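PDB 6BA9: iron aquisition yersiniabactin synthesis enzyme, YbtT from Escherichia coli, which is a low-specificity type II thioesterase that maintains production of the metallophore yersiniabactin, probably by hydrolysing thioesters on its synthesis machinery. Local coordinates for residues 72-77 with 101-106. The protein carries 1 engineered substitution. Sequence-based numbering, arbitrary orientation.
Sequences NELEAS and RLLEQR
Leu103 meets Leu74 and Glu75 on the buried side of this helix pair. Its CD1 lies 4.4 Å from Leu74 CD1, the tips of two branched side chains; the nearest CA atoms, Leu103 CA and Glu75 CA, are 7.5 Å apart, far enough for the leucine tips to meet between the helices. The other methyl, CD2, rests loosely against Glu75 CB, the aliphatic base of a side chain whose carboxylate stays polar. Just past the end of its helix, Arg106 carries the polar half of the contact, and a long, flexible residue suits the task of spanning to the neighbouring helix. With the chain extended from CG to NE, its guanidinium reaches Asn72 end-on: NH1 and NH2 both donate to OD1, at 2.9 Å and 3.0 Å. Asn72 suits the place because its short amide offers a carbonyl oxygen as acceptor. Both bonds are bent, at 135° and 133°, since one oxygen taking two roughly parallel N-H groups cannot lie in line with either. NH1 also forms a salt bridge with Glu75 OE1 at 3.0 Å, although as a hydrogen bond it is weak. Glu75 reaches it with CG anti to its backbone N (chi1 178°) and an extended chain. Leu102 CB lies above one guanidinium face, offset toward the rim. Helices 63-77 and 91-105 thus join side by side near their C-terminal ends in this alpha/beta-hydrolase fold, with Leu74 and Leu103 both packing on Leu86 of the central strand 84-89.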
loop_
_atom_site.group_PDB
_atom_site.type_symbol
_atom_site.label_atom_id
_atom_site.label_comp_id
_atom_site.label_asym_id
_atom_site.label_seq_id
_atom_site.Cartn_x
_atom_site.Cartn_y
_atom_site.Cartn_z
ATOM N N ASN A 72 4.859 -14.875 2.860
ATOM C CA ASN A 72 4.865 -16.313 2.594
ATOM C C ASN A 72 4.427 -16.605 1.176
ATOM O O ASN A 72 5.049 -17.420 0.486
ATOM C CB ASN A 72 3.971 -17.056 3.582
ATOM C CG ASN A 72 4.508 -17.010 5.003
ATOM O OD1 ASN A 72 5.588 -16.484 5.254
ATOM N ND2 ASN A 72 3.732 -17.510 5.932
ATOM N N GLU A 73 3.384 -15.924 0.705
ATOM C CA GLU A 73 2.921 -16.145 -0.656
ATOM C C GLU A 73 3.992 -15.782 -1.673
ATOM O O GLU A 73 4.223 -16.527 -2.635
ATOM C CB GLU A 73 1.649 -15.336 -0.905
ATOM C CG GLU A 73 1.151 -15.422 -2.345
ATOM C CD GLU A 73 -0.215 -14.802 -2.516
ATOM O OE1 GLU A 73 -1.071 -14.985 -1.616
ATOM O OE2 GLU A 73 -0.421 -14.121 -3.542
ATOM N N LEU A 74 4.656 -14.646 -1.486
ATOM C CA LEU A 74 5.682 -14.217 -2.427
ATOM C C LEU A 74 6.891 -15.141 -2.386
ATOM O O LEU A 74 7.455 -15.461 -3.430
ATOM C CB LEU A 74 6.061 -12.758 -2.175
ATOM C CG LEU A 74 4.920 -11.767 -2.421
ATOM C CD1 LEU A 74 5.387 -10.385 -2.107
ATOM C CD2 LEU A 74 4.407 -11.827 -3.835
ATOM N N GLU A 75 7.307 -15.580 -1.195
ATOM C CA GLU A 75 8.420 -16.522 -1.113
ATOM C C GLU A 75 8.121 -17.801 -1.879
ATOM O O GLU A 75 9.032 -18.398 -2.473
ATOM C CB GLU A 75 8.730 -16.818 0.353
ATOM C CG GLU A 75 9.856 -17.829 0.555
ATOM C CD GLU A 75 10.285 -17.999 1.997
ATOM O OE1 GLU A 75 9.549 -17.598 2.928
ATOM O OE2 GLU A 75 11.396 -18.565 2.200
ATOM N N ALA A 76 6.866 -18.252 -1.851
ATOM C CA ALA A 76 6.462 -19.486 -2.508
ATOM C C ALA A 76 6.310 -19.321 -4.012
ATOM O O ALA A 76 6.512 -20.290 -4.753
ATOM C CB ALA A 76 5.134 -19.966 -1.924
ATOM N N SER A 77 5.965 -18.118 -4.487
ATOM C CA SER A 77 5.526 -17.935 -5.864
ATOM C C SER A 77 6.464 -17.104 -6.733
ATOM O O SER A 77 6.330 -17.158 -7.960
ATOM C CB SER A 77 4.131 -17.294 -5.896
ATOM O OG SER A 77 4.175 -15.939 -5.498
ATOM N N ARG A 101 10.382 -6.339 5.187
ATOM C CA ARG A 101 11.170 -6.718 6.362
ATOM C C ARG A 101 11.327 -8.231 6.431
ATOM O O ARG A 101 12.442 -8.747 6.589
ATOM C CB ARG A 101 10.501 -6.169 7.615
ATOM C CG ARG A 101 11.165 -6.470 8.949
ATOM C CD ARG A 101 10.757 -5.427 10.039
ATOM N NE ARG A 101 10.804 -6.034 11.364
ATOM C CZ ARG A 101 9.821 -6.021 12.265
ATOM N NH1 ARG A 101 8.674 -5.397 12.028
ATOM N NH2 ARG A 101 10.000 -6.632 13.435
ATOM N N LEU A 102 10.223 -8.965 6.279
ATOM C CA LEU A 102 10.292 -10.423 6.352
ATOM C C LEU A 102 11.123 -11.000 5.211
ATOM O O LEU A 102 11.941 -11.901 5.428
ATOM C CB LEU A 102 8.880 -11.015 6.330
ATOM C CG LEU A 102 8.005 -10.676 7.543
ATOM C CD1 LEU A 102 6.592 -11.128 7.347
ATOM C CD2 LEU A 102 8.569 -11.288 8.845
ATOM N N LEU A 103 10.939 -10.513 3.986
ATOM C CA LEU A 103 11.658 -11.063 2.843
ATOM C C LEU A 103 13.149 -10.778 2.935
ATOM O O LEU A 103 13.981 -11.646 2.619
ATOM C CB LEU A 103 11.095 -10.517 1.541
ATOM C CG LEU A 103 9.677 -10.981 1.256
ATOM C CD1 LEU A 103 9.229 -10.327 -0.026
ATOM C CD2 LEU A 103 9.567 -12.491 1.151
ATOM N N GLU A 104 13.505 -9.566 3.361
ATOM C CA GLU A 104 14.914 -9.214 3.535
ATOM C C GLU A 104 15.560 -10.097 4.593
ATOM O O GLU A 104 16.669 -10.617 4.381
ATOM C CB GLU A 104 15.020 -7.724 3.906
ATOM C CG GLU A 104 16.413 -7.174 3.960
ATOM C CD GLU A 104 16.390 -5.671 4.198
ATOM O OE1 GLU A 104 15.609 -4.967 3.517
ATOM O OE2 GLU A 104 17.121 -5.232 5.091
ATOM N N GLN A 105 14.874 -10.303 5.729
ATOM C CA GLN A 105 15.391 -11.141 6.807
ATOM C C GLN A 105 15.597 -12.574 6.344
ATOM O O GLN A 105 16.514 -13.266 6.812
ATOM C CB GLN A 105 14.413 -11.168 7.975
ATOM C CG GLN A 105 14.263 -9.889 8.766
ATOM C CD GLN A 105 13.067 -9.961 9.705
ATOM O OE1 GLN A 105 12.334 -10.958 9.725
ATOM N NE2 GLN A 105 12.859 -8.909 10.481
ATOM N N ARG A 106 14.720 -13.064 5.480
ATOM C CA ARG A 106 14.830 -14.429 4.983
ATOM C C ARG A 106 15.906 -14.592 3.913
ATOM O O ARG A 106 16.081 -15.709 3.408
ATOM C CB ARG A 106 13.472 -14.858 4.400
ATOM C CG ARG A 106 12.385 -15.038 5.449
ATOM C CD ARG A 106 10.993 -15.190 4.822
ATOM N NE ARG A 106 9.955 -15.065 5.848
ATOM C CZ ARG A 106 8.649 -15.179 5.619
ATOM N NH1 ARG A 106 8.184 -15.429 4.397
ATOM N NH2 ARG A 106 7.806 -15.023 6.623
#